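Local coordinates for protein hypoxanthine-guanine phosphoribosyltransferase (Leishmania tarentolae, PDB 1PZM) that probably salvages purines by transferring the 5-phosphoribosyl group of phosphoribosylpyrophosphate to hypoxanthine or guanine, and is captured here with GMP bound, at residues L154-P158 with S159-V163; T133-Y136 with L137-M141; F71-D74 with L75-L79; F186-S189 with Y190-L193. One frame throughout, in Å; residues are numbered along the deposited sequence. Where two conformers were deposited one is given.

Contact 1 (L154-P158 with S159-V163); sequences LLDKP and SGRKV. With 5GP (guanosine-5'-monophosphate), chain C.
Ser159 follows Pro158 in a short 3-10 turn that carries the chain away from the end of strand 148-156. Gly160 comes next, and its N donates to Lys157 O at 2.9 Å; the N-H···O angle of 154° supports a true bond. Arg161 N repeats the step one residue on with a longer bond of 3.3 Å to Pro158 O. The Arg161 side chain then turns back: a bend at chi2 (-52°) brings its guanidinium over Pro158 CA, one face toward that atom, and on to the Asp156 carboxylate. There Arg161 NH2 donates to Asp156 OD2 at 2.6 Å; the oxygen lies in the guanidinium plane and accepts through its syn lone pair. NH1 adds a weak bond to the same OD2 (131°), and also reaches Asp129 O, so the salt bridge is tied to the loop that binds the nucleotide phosphate. Within 154-158, the end of the Lys157 side chain leads away from this turn, and Lys157 NZ donates to N7 of GMP at 2.6 Å and to O6 at 2.7 Å. Binding of O6 and N7 by a lysine is characteristic of the purine pocket of 6-oxopurine phosphoribosyltransferases.

Contact 2 (T133-Y136 with L137-M141); sequences TLQY and LMRFM. With 5GP (guanosine-5'-monophosphate), chain C.
Gln135 and Arg139 leave the helix with different first torsions, CG of Gln135 lying opposite its own backbone N (chi1 176°) and CG of Arg139 opposite its carbonyl carbon (chi1 -62°). Both chains then run extended, so the two side chains lie side by side and point the same way. Arg139 NH2 donates to Gln135 OE1 at 3.2 Å in a nearly straight bond of 170°. The oxygen lies in the guanidinium plane, but the donor stands above the amide's carbonyl plane, and the amide and guanidinium planes are steeply inclined to each other. One residue earlier on each side, Leu134 CG touches Met138 SD at 4.0 Å, an apolar contact on the buried side. Beneath these pairs runs the regular i to i+4 ladder: Met138 N reaches Leu134 O at 2.8 Å and Arg139 N reaches Gln135 O at 3.0 Å. At the first turn Thr133 holds the GMP phosphate by two donors to one oxygen, O3P, with OG1 at 2.6 Å and the backbone N at 3.0 Å, an arrangement in which the helix dipole probably favours the anion. Helix 132-142 belongs to a beta-alpha-beta unit between strands 127-128 and 148-156. Leu134 and Met138 pack on Leu123 of strand 120-125, while Leu137 covers Val64 of strand 59-64 and Ile91 of strand 86-91.

Contact 3 (F71-D74 with L75-L79); sequences FTAD and LARFL
Asp74 and Arg77 form an i to i+3 salt bridge on helix 69-81, the helix of a beta-alpha-beta unit between strands 59-64 and 86-91. Arg77 NH2 lies 2.8 Å from Asp74 OD1, but the N-H···O angle of 129° makes the hydrogen bond weak, and the carboxylate and guanidinium planes are 45° apart. A bend at chi3 (-78°) folds the arginine back over its own helix, where Arg77 NE donates to Ala73 O at 2.9 Å and gives the guanidinium a second hold. Both charges also have partners across the dimer: Asp74 OD2 pairs with Arg77 NH1 of the second subunit, and the reciprocal pair forms as well. Tyr182 OH and Trp34 NE1 of the same chain also bond Asp74 OD2, so this oxygen of the buried carboxylate has three polar partners. Leu75, the other residue largely buried here, sits on the inner side of the helix, facing Val152 of strand 148-156. Leu75 CB comes within 4.4 Å of Phe71 CE1, and Leu75 N bonds to Phe71 O at 2.7 Å. One turn after Asp74, Phe78 N donates to Asp74 O, and the CD1 atom of the Phe78 ring approaches that same oxygen to 3.2 Å.

Contact 4 (F186-S189 with Y190-L193); sequences FAES and YREL. Unlike the reference sequence in segment 186-189: Glu188 (reference Asp). Residue 189 of segment 186-189 comes from a tag, linker or insertion. Unlike the reference sequence in segment 190-193: Tyr190 (reference Leu), Glu192 (reference Gly), Leu193 (reference Val).
Ser189 CB sits squarely over one face of the Tyr190 ring, 3.7 Å from its centroid and 3° off the ring normal, which is a CH-pi contact between neighbours in sequence. The same ring is met at its edge by Phe186, whose CB is 3.9 Å from Tyr190 CD2. Ser189 comes from an insertion, and Tyr190 and Glu188 differ from the reference sequence. Glu188 and Arg191 lie side by side, pointing the same way. A bend at chi2 of Glu188 (-59°) turns its carboxylate so that OE1 accepts from Arg191 NH2 at 3.0 Å, nearly straight at 172°. OE1 lies in the guanidinium plane, yet is approached from above the carboxylate plane. One water bridges Glu188 O and Arg191 N; a second, 3.0 Å from Arg191 NE, lies at the guanidinium edge and joins it to Glu188 O and OE1. Lys66 gives Glu188 OE1 another cationic partner, and Gly183 O accepts from Arg191 NH1. Two beta turns in succession, type I' over 186-189 and type I over 190-193, shape this loop between strands 179-180 and 196-199: Phe186, Tyr190 and Leu193 rest on Ile180, while Glu192 OE2 bonds Val86 N of the second subunit.

Overall arrangement
Contacts 1 and 2 share the bound GMP but hold different ends of it, contact 1 the purine and contact 2 the phosphate; their centres are 15 Å apart, and they touch where Val163 CG2 meets Gln135 NE2 at 3.7 Å. Contact 3 lies on the opposite side of the chain's centre from both. It still touches contact 1 directly, Phe71 CE2 of helix 69-81 packing 3.6 Å from Leu154 N on strand 148-156, and the Phe71 side chain is about 10 Å from GMP. Contact 4 stands nearer the nucleotide, with the Phe186 side chain about 6 Å from it. Contacts 3 and 4 have centres 20 Å apart, and both border the second subunit.

Contact 1 (L154-P158 with S159-V163)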
loop_
_atom_site.group_PDB
_atom_site.type_symbol
_atom_site.label_atom_id
_atom_site.label_comp_id
_atom_site.label_asym_id
_atom_site.label_seq_id
_atom_site.Cartn_x
_atom_site.Cartn_y
_atom_site.Cartn_z
ATOM N N LEU A 154 11.501 7.718 -3.272
ATOM C CA LEU A 154 10.740 8.946 -3.607
ATOM C C LEU A 154 11.536 10.163 -3.185
ATOM O O LEU A 154 11.740 11.107 -3.979
ATOM C CB LEU A 154 9.308 8.961 -2.973
ATOM C CG LEU A 154 8.453 10.219 -3.222
ATOM C CD1 LEU A 154 8.247 10.535 -4.726
ATOM C CD2 LEU A 154 7.092 10.083 -2.464
ATOM N N LEU A 155 12.032 10.121 -1.937
ATOM C CA LEU A 155 12.725 11.260 -1.357
ATOM C C LEU A 155 14.112 10.830 -0.974
ATOM O O LEU A 155 14.309 10.019 -0.083
ATOM C CB LEU A 155 11.985 11.770 -0.117
ATOM C CG LEU A 155 10.563 12.247 -0.311
ATOM C CD1 LEU A 155 10.069 12.710 1.048
ATOM C CD2 LEU A 155 10.573 13.418 -1.351
ATOM N N ASP A 156 15.111 11.407 -1.629
ATOM C CA ASP A 156 16.508 11.078 -1.277
ATOM C C ASP A 156 17.066 12.242 -0.505
ATOM O O ASP A 156 17.020 13.393 -1.007
ATOM C CB ASP A 156 17.316 10.851 -2.578
ATOM C CG ASP A 156 18.602 10.098 -2.335
ATOM O OD1 ASP A 156 19.484 10.102 -3.232
ATOM O OD2 ASP A 156 18.784 9.464 -1.259
ATOM N N LYS A 157 17.673 11.963 0.662
ATOM C CA LYS A 157 18.414 12.976 1.426
ATOM C C LYS A 157 19.908 12.662 1.431
ATOM O O LYS A 157 20.469 12.221 2.479
ATOM C CB LYS A 157 17.856 13.116 2.883
ATOM C CG LYS A 157 16.331 13.467 2.916
ATOM C CD LYS A 157 15.791 13.837 4.354
ATOM C CE LYS A 157 15.809 12.692 5.233
ATOM N NZ LYS A 157 14.872 12.783 6.489
ATOM N N PRO A 158 20.593 12.925 0.301
ATOM C CA PRO A 158 22.007 12.524 0.177
ATOM C C PRO A 158 22.942 13.252 1.153
ATOM O O PRO A 158 24.051 12.740 1.503
ATOM C CB PRO A 158 22.347 12.804 -1.310
ATOM C CG PRO A 158 21.324 13.865 -1.801
ATOM C CD PRO A 158 20.102 13.611 -0.918
ATOM N N SER A 159 22.520 14.405 1.658
ATOM C CA SER A 159 23.421 15.078 2.610
ATOM C C SER A 159 23.447 14.310 3.937
ATOM O O SER A 159 24.262 14.575 4.726
ATOM C CB SER A 159 23.075 16.553 2.850
ATOM O OG SER A 159 21.769 16.701 3.423
ATOM N N GLY A 160 22.524 13.369 4.132
ATOM C CA GLY A 160 22.492 12.533 5.316
ATOM C C GLY A 160 23.349 11.258 5.327
ATOM O O GLY A 160 23.356 10.556 6.349
ATOM N N ARG A 161 24.063 10.964 4.234
ATOM C CA ARG A 161 24.670 9.639 4.034
ATOM C C ARG A 161 25.657 9.271 5.135
ATOM O O ARG A 161 26.510 10.083 5.452
ATOM C CB ARG A 161 25.384 9.555 2.665
ATOM C CG ARG A 161 24.467 9.342 1.417
ATOM C CD ARG A 161 23.471 8.114 1.589
ATOM N NE ARG A 161 22.738 7.902 0.342
ATOM C CZ ARG A 161 21.561 8.400 0.062
ATOM N NH1 ARG A 161 20.883 9.063 0.978
ATOM N NH2 ARG A 161 21.050 8.191 -1.136
ATOM N N LYS A 162 25.563 8.053 5.675
ATOM C CA LYS A 162 26.626 7.501 6.542
ATOM C C LYS A 162 27.300 6.312 5.884
ATOM O O LYS A 162 28.348 5.887 6.316
ATOM C CB LYS A 162 26.087 7.061 7.897
ATOM C CG LYS A 162 25.742 8.177 8.863
ATOM C CD LYS A 162 25.295 7.604 10.217
ATOM C CE LYS A 162 24.355 8.568 10.915
ATOM N NZ LYS A 162 23.452 7.891 11.884
ATOM N N VAL A 163 26.682 5.773 4.837
ATOM C CA VAL A 163 27.348 4.768 3.999
ATOM C C VAL A 163 27.106 5.082 2.508
ATOM O O VAL A 163 26.300 5.960 2.188
ATOM C CB VAL A 163 26.906 3.331 4.344
ATOM C CG1 VAL A 163 27.390 2.941 5.737
ATOM C CG2 VAL A 163 25.328 3.158 4.182
HETATM P P 5GP C . 18.198 5.557 7.054
HETATM O O1P 5GP C . 18.413 5.935 5.630
HETATM O O2P 5GP C . 19.052 6.338 7.989
HETATM O O3P 5GP C . 18.632 4.142 7.153
HETATM O "O5'" 5GP C . 16.640 5.711 7.404
HETATM C "C5'" 5GP C . 16.078 5.296 8.657
HETATM C "C4'" 5GP C . 14.524 5.188 8.610
HETATM O "O4'" 5GP C . 13.853 6.445 8.787
HETATM C "C3'" 5GP C . 13.950 4.607 7.322
HETATM O "O3'" 5GP C . 12.843 3.740 7.583
HETATM C "C2'" 5GP C . 13.490 5.860 6.593
HETATM O "O2'" 5GP C . 12.528 5.537 5.631
HETATM C "C1'" 5GP C . 12.999 6.792 7.711
HETATM N N9 5GP C . 13.208 8.239 7.403
HETATM C C8 5GP C . 14.398 8.978 7.261
HETATM N N7 5GP C . 14.085 10.337 7.091
HETATM C C5 5GP C . 12.744 10.415 7.399
HETATM C C6 5GP C . 11.855 11.498 7.397
HETATM O O6 5GP C . 12.240 12.657 7.048
HETATM N N1 5GP C . 10.522 11.290 7.752
HETATM C C2 5GP C . 10.095 10.013 8.122
HETATM N N2 5GP C . 8.839 9.783 8.497
HETATM N N3 5GP C . 10.960 8.956 8.106
HETATM C C4 5GP C . 12.279 9.173 7.748
#

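Contact 2 (T133-Y136 with L137-M141)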
loop_
_atom_site.group_PDB
_atom_site.type_symbol
_atom_site.label_atom_id
_atom_site.label_comp_id
_atom_site.label_asym_id
_atom_site.label_seq_id
_atom_site.Cartn_x
_atom_site.Cartn_y
_atom_site.Cartn_z
ATOM N N THR A 133 19.788 1.501 6.328
ATOM C CA THR A 133 18.676 0.584 6.117
ATOM C C THR A 133 18.679 -0.031 4.704
ATOM O O THR A 133 18.591 -1.252 4.523
ATOM C CB THR A 133 17.357 1.383 6.314
ATOM O OG1 THR A 133 17.335 1.898 7.658
ATOM C CG2 THR A 133 16.129 0.472 6.185
ATOM N N LEU A 134 18.758 0.836 3.713
ATOM C CA LEU A 134 18.775 0.413 2.331
ATOM C C LEU A 134 19.964 -0.489 2.073
ATOM O O LEU A 134 19.806 -1.498 1.385
ATOM C CB LEU A 134 18.844 1.617 1.410
ATOM C CG LEU A 134 18.778 1.321 -0.103
ATOM C CD1 LEU A 134 17.492 0.448 -0.527
ATOM C CD2 LEU A 134 18.786 2.613 -0.841
ATOM N N GLN A 135 21.140 -0.139 2.614
ATOM C CA GLN A 135 22.339 -0.928 2.360
ATOM C C GLN A 135 22.111 -2.368 2.817
ATOM O O GLN A 135 22.480 -3.327 2.122
ATOM C CB GLN A 135 23.574 -0.328 3.065
ATOM C CG GLN A 135 24.884 -1.172 2.928
ATOM C CD GLN A 135 26.058 -0.595 3.693
ATOM O OE1 GLN A 135 27.119 -0.303 3.104
ATOM N NE2 GLN A 135 25.891 -0.429 4.996
ATOM N N TYR A 136 21.513 -2.522 3.994
ATOM C CA TYR A 136 21.255 -3.857 4.540
ATOM C C TYR A 136 20.325 -4.605 3.571
ATOM O O TYR A 136 20.575 -5.767 3.200
ATOM C CB TYR A 136 20.585 -3.757 5.913
ATOM C CG TYR A 136 20.122 -5.094 6.489
ATOM C CD1 TYR A 136 21.022 -5.963 7.095
ATOM C CD2 TYR A 136 18.776 -5.483 6.423
ATOM C CE1 TYR A 136 20.602 -7.173 7.606
ATOM C CE2 TYR A 136 18.352 -6.703 6.941
ATOM C CZ TYR A 136 19.270 -7.531 7.526
ATOM O OH TYR A 136 18.859 -8.728 8.051
ATOM N N LEU A 137 19.268 -3.923 3.151
ATOM C CA LEU A 137 18.242 -4.593 2.359
ATOM C C LEU A 137 18.839 -5.029 1.029
ATOM O O LEU A 137 18.520 -6.104 0.523
ATOM C CB LEU A 137 17.028 -3.674 2.122
ATOM C CG LEU A 137 16.145 -3.372 3.335
ATOM C CD1 LEU A 137 15.072 -2.315 2.974
ATOM C CD2 LEU A 137 15.488 -4.617 3.898
ATOM N N MET A 138 19.677 -4.164 0.465
ATOM C CA MET A 138 20.335 -4.435 -0.804
ATOM C C MET A 138 21.187 -5.688 -0.702
ATOM O O MET A 138 20.969 -6.636 -1.466
ATOM C CB MET A 138 21.160 -3.240 -1.269
ATOM C CG MET A 138 20.285 -2.062 -1.806
ATOM S SD MET A 138 21.313 -0.666 -2.401
ATOM C CE MET A 138 22.346 -1.437 -3.713
ATOM N N ARG A 139 22.102 -5.713 0.272
ATOM C CA ARG A 139 22.975 -6.865 0.514
ATOM C C ARG A 139 22.129 -8.116 0.672
ATOM O O ARG A 139 22.449 -9.186 0.126
ATOM C CB ARG A 139 23.830 -6.679 1.787
ATOM C CG ARG A 139 24.799 -5.483 1.768
ATOM C CD ARG A 139 25.910 -5.477 2.866
ATOM N NE ARG A 139 26.721 -4.257 2.723
ATOM C CZ ARG A 139 27.859 -4.171 2.038
ATOM N NH1 ARG A 139 28.394 -5.245 1.454
ATOM N NH2 ARG A 139 28.492 -3.007 1.962
ATOM N N PHE A 140 21.050 -7.977 1.432
ATOM C CA PHE A 140 20.219 -9.098 1.718
ATOM C C PHE A 140 19.477 -9.622 0.469
ATOM O O PHE A 140 19.353 -10.835 0.295
ATOM C CB PHE A 140 19.275 -8.753 2.849
ATOM C CG PHE A 140 18.378 -9.890 3.244
ATOM C CD1 PHE A 140 18.756 -10.765 4.248
ATOM C CD2 PHE A 140 17.153 -10.074 2.608
ATOM C CE1 PHE A 140 17.915 -11.822 4.624
ATOM C CE2 PHE A 140 16.307 -11.124 2.966
ATOM C CZ PHE A 140 16.685 -12.006 3.980
ATOM N N MET A 141 18.995 -8.744 -0.402
ATOM C CA MET A 141 18.308 -9.197 -1.622
ATOM C C MET A 141 19.305 -9.789 -2.646
ATOM O O MET A 141 18.972 -10.751 -3.345
ATOM C CB MET A 141 17.430 -8.075 -2.240
ATOM C CG MET A 141 16.192 -7.703 -1.393
ATOM S SD MET A 141 15.155 -9.145 -1.029
ATOM C CE MET A 141 14.182 -8.645 0.484
HETATM P P 5GP C . 18.198 5.557 7.054
HETATM O O1P 5GP C . 18.413 5.935 5.630
HETATM O O2P 5GP C . 19.052 6.338 7.989
HETATM O O3P 5GP C . 18.632 4.142 7.153
HETATM O "O5'" 5GP C . 16.640 5.711 7.404
HETATM C "C5'" 5GP C . 16.078 5.296 8.657
HETATM C "C4'" 5GP C . 14.524 5.188 8.610
HETATM O "O4'" 5GP C . 13.853 6.445 8.787
HETATM C "C3'" 5GP C . 13.950 4.607 7.322
HETATM O "O3'" 5GP C . 12.843 3.740 7.583
HETATM C "C2'" 5GP C . 13.490 5.860 6.593
HETATM O "O2'" 5GP C . 12.528 5.537 5.631
HETATM C "C1'" 5GP C . 12.999 6.792 7.711
HETATM N N9 5GP C . 13.208 8.239 7.403
HETATM C C8 5GP C . 14.398 8.978 7.261
HETATM N N7 5GP C . 14.085 10.337 7.091
HETATM C C5 5GP C . 12.744 10.415 7.399
HETATM C C6 5GP C . 11.855 11.498 7.397
HETATM O O6 5GP C . 12.240 12.657 7.048
HETATM N N1 5GP C . 10.522 11.290 7.752
HETATM C C2 5GP C . 10.095 10.013 8.122
HETATM N N2 5GP C . 8.839 9.783 8.497
HETATM N N3 5GP C . 10.960 8.956 8.106
HETATM C C4 5GP C . 12.279 9.173 7.748
#

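Contact 3 (F71-D74 with L75-L79)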
loop_
_atom_site.group_PDB
_atom_site.type_symbol
_atom_site.label_atom_id
_atom_site.label_comp_id
_atom_site.label_asym_id
_atom_site.label_seq_id
_atom_site.Cartn_x
_atom_site.Cartn_y
_atom_site.Cartn_z
ATOM N N PHE A 71 3.546 5.159 -2.008
ATOM C CA PHE A 71 4.409 5.352 -3.172
ATOM C C PHE A 71 4.354 4.116 -4.056
ATOM O O PHE A 71 4.267 4.238 -5.270
ATOM C CB PHE A 71 5.848 5.644 -2.695
ATOM C CG PHE A 71 6.833 5.870 -3.827
ATOM C CD1 PHE A 71 6.527 6.722 -4.894
ATOM C CD2 PHE A 71 8.104 5.268 -3.766
ATOM C CE1 PHE A 71 7.430 6.908 -5.932
ATOM C CE2 PHE A 71 9.057 5.512 -4.797
ATOM C CZ PHE A 71 8.711 6.304 -5.871
ATOM N N THR A 72 4.413 2.924 -3.435
ATOM C CA THR A 72 4.323 1.681 -4.182
ATOM C C THR A 72 2.956 1.580 -4.969
ATOM O O THR A 72 2.909 1.193 -6.140
ATOM C CB THR A 72 4.462 0.434 -3.229
ATOM O OG1 THR A 72 5.758 0.417 -2.579
ATOM C CG2 THR A 72 4.478 -0.796 -4.067
ATOM N N ALA A 73 1.845 1.861 -4.286
ATOM C CA ALA A 73 0.519 1.792 -4.915
ATOM C C ALA A 73 0.457 2.696 -6.124
ATOM O O ALA A 73 -0.155 2.330 -7.134
ATOM C CB ALA A 73 -0.542 2.218 -3.929
ATOM N N ASP A 74 1.030 3.899 -5.995
ATOM C CA ASP A 74 0.929 4.897 -7.082
ATOM C C ASP A 74 1.979 4.586 -8.192
ATOM O O ASP A 74 1.675 4.586 -9.361
ATOM C CB ASP A 74 1.201 6.294 -6.490
ATOM C CG ASP A 74 0.033 6.823 -5.642
ATOM O OD1 ASP A 74 -1.006 6.087 -5.461
ATOM O OD2 ASP A 74 0.081 7.983 -5.124
ATOM N N LEU A 75 3.215 4.271 -7.802
ATOM C CA LEU A 75 4.242 3.900 -8.792
ATOM C C LEU A 75 3.797 2.685 -9.589
ATOM O O LEU A 75 4.013 2.663 -10.795
ATOM C CB LEU A 75 5.588 3.609 -8.131
ATOM C CG LEU A 75 6.716 3.035 -8.996
ATOM C CD1 LEU A 75 7.270 4.000 -10.140
ATOM C CD2 LEU A 75 7.916 2.532 -8.054
ATOM N N ALA A 76 3.220 1.664 -8.914
ATOM C CA ALA A 76 2.673 0.512 -9.653
ATOM C C ALA A 76 1.745 0.931 -10.801
ATOM O O ALA A 76 1.867 0.420 -11.903
ATOM C CB ALA A 76 1.942 -0.544 -8.735
ATOM N N ARG A 77 0.825 1.851 -10.523
ATOM C CA ARG A 77 -0.111 2.338 -11.545
ATOM C C ARG A 77 0.510 3.202 -12.670
ATOM O O ARG A 77 0.156 3.066 -13.816
ATOM C CB ARG A 77 -1.302 3.028 -10.889
ATOM C CG ARG A 77 -2.196 2.040 -10.096
ATOM C CD ARG A 77 -3.242 2.728 -9.282
ATOM N NE ARG A 77 -2.739 3.313 -8.033
ATOM C CZ ARG A 77 -3.609 3.796 -7.125
ATOM N NH1 ARG A 77 -4.975 3.698 -7.360
ATOM N NH2 ARG A 77 -3.173 4.338 -5.999
ATOM N N PHE A 78 1.459 4.057 -12.352
ATOM C CA PHE A 78 2.265 4.711 -13.389
ATOM C C PHE A 78 3.057 3.743 -14.293
ATOM O O PHE A 78 3.183 3.961 -15.515
ATOM C CB PHE A 78 3.209 5.777 -12.749
ATOM C CG PHE A 78 2.458 6.970 -12.214
ATOM C CD1 PHE A 78 2.528 7.300 -10.864
ATOM C CD2 PHE A 78 1.610 7.708 -13.070
ATOM C CE1 PHE A 78 1.762 8.384 -10.358
ATOM C CE2 PHE A 78 0.830 8.766 -12.596
ATOM C CZ PHE A 78 0.910 9.113 -11.208
ATOM N N LEU A 79 3.591 2.685 -13.700
ATOM C CA LEU A 79 4.247 1.631 -14.481
ATOM C C LEU A 79 3.241 0.881 -15.406
ATOM O O LEU A 79 3.538 0.605 -16.597
ATOM C CB LEU A 79 5.006 0.682 -13.533
ATOM C CG LEU A 79 6.324 1.178 -12.950
ATOM C CD1 LEU A 79 6.857 0.179 -11.840
ATOM C CD2 LEU A 79 7.408 1.447 -14.008
#

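Contact 4 (F186-S189 with Y190-L193)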
loop_
_atom_site.group_PDB
_atom_site.type_symbol
_atom_site.label_atom_id
_atom_site.label_comp_id
_atom_site.label_asym_id
_atom_site.label_seq_id
_atom_site.Cartn_x
_atom_site.Cartn_y
_atom_site.Cartn_z
ATOM N N PHE A 186 4.948 10.473 11.656
ATOM C CA PHE A 186 5.647 10.876 12.878
ATOM C C PHE A 186 4.969 10.094 13.991
ATOM O O PHE A 186 3.755 10.235 14.199
ATOM C CB PHE A 186 5.606 12.373 13.177
ATOM C CG PHE A 186 6.207 12.710 14.547
ATOM C CD1 PHE A 186 7.564 12.635 14.752
ATOM C CD2 PHE A 186 5.385 13.060 15.626
ATOM C CE1 PHE A 186 8.104 12.934 16.001
ATOM C CE2 PHE A 186 5.905 13.380 16.849
ATOM C CZ PHE A 186 7.251 13.305 17.063
ATOM N N ALA A 187 5.733 9.270 14.706
ATOM C CA ALA A 187 5.141 8.380 15.762
ATOM C C ALA A 187 3.849 7.605 15.278
ATOM O O ALA A 187 2.851 7.581 15.963
ATOM C CB ALA A 187 4.843 9.188 17.032
ATOM N N GLU A 188 3.885 7.098 14.036
ATOM C CA GLU A 188 2.833 6.282 13.408
ATOM C C GLU A 188 1.699 7.117 12.796
ATOM O O GLU A 188 0.847 6.544 12.072
ATOM C CB GLU A 188 2.265 5.173 14.353
ATOM C CG GLU A 188 3.322 4.136 14.790
ATOM C CD GLU A 188 3.965 3.401 13.599
ATOM O OE1 GLU A 188 3.361 3.284 12.514
ATOM O OE2 GLU A 188 5.109 2.947 13.710
ATOM N N SER A 189 1.664 8.418 13.115
ATOM C CA SER A 189 0.595 9.320 12.610
ATOM C C SER A 189 1.017 9.984 11.299
ATOM O O SER A 189 2.211 9.982 10.967
ATOM C CB SER A 189 0.210 10.397 13.646
ATOM O OG SER A 189 -0.343 9.809 14.801
ATOM N N TYR A 190 0.036 10.521 10.553
ATOM C CA TYR A 190 0.271 11.393 9.398
ATOM C C TYR A 190 0.621 10.690 8.111
ATOM O O TYR A 190 0.791 11.349 7.101
ATOM C CB TYR A 190 1.316 12.495 9.704
ATOM C CG TYR A 190 1.049 13.160 11.031
ATOM C CD1 TYR A 190 -0.246 13.535 11.388
ATOM C CD2 TYR A 190 2.083 13.402 11.942
ATOM C CE1 TYR A 190 -0.503 14.133 12.636
ATOM C CE2 TYR A 190 1.826 14.022 13.196
ATOM C CZ TYR A 190 0.534 14.387 13.514
ATOM O OH TYR A 190 0.213 14.969 14.714
ATOM N N ARG A 191 0.683 9.367 8.106
ATOM C CA ARG A 191 0.917 8.635 6.845
ATOM C C ARG A 191 -0.143 8.899 5.791
ATOM O O ARG A 191 0.135 8.762 4.614
ATOM C CB ARG A 191 0.834 7.109 7.071
ATOM C CG ARG A 191 1.971 6.561 7.991
ATOM C CD ARG A 191 2.019 5.042 7.944
ATOM N NE ARG A 191 2.868 4.536 9.005
ATOM C CZ ARG A 191 4.205 4.483 8.970
ATOM N NH1 ARG A 191 4.898 4.902 7.901
ATOM N NH2 ARG A 191 4.866 3.994 10.005
ATOM N N GLU A 192 -1.367 9.168 6.254
ATOM C CA GLU A 192 -2.513 9.387 5.323
ATOM C C GLU A 192 -2.559 10.734 4.574
ATOM O O GLU A 192 -3.378 10.950 3.607
ATOM C CB GLU A 192 -3.827 9.116 6.102
ATOM C CG GLU A 192 -4.275 10.201 7.059
ATOM C CD GLU A 192 -3.620 10.203 8.441
ATOM O OE1 GLU A 192 -2.482 9.694 8.563
ATOM O OE2 GLU A 192 -4.216 10.767 9.401
ATOM N N LEU A 193 -1.726 11.673 4.991
ATOM C CA LEU A 193 -1.822 12.981 4.309
ATOM C C LEU A 193 -1.410 12.849 2.856
ATOM O O LEU A 193 -0.485 12.079 2.512
ATOM C CB LEU A 193 -0.920 14.049 4.963
ATOM C CG LEU A 193 -0.920 14.182 6.506
ATOM C CD1 LEU A 193 0.043 15.355 6.940
ATOM C CD2 LEU A 193 -2.271 14.320 7.097
HETATM O O HOH W 1 -0.723 7.293 9.900
HETATM O O HOH W 2 0.778 4.092 11.176
#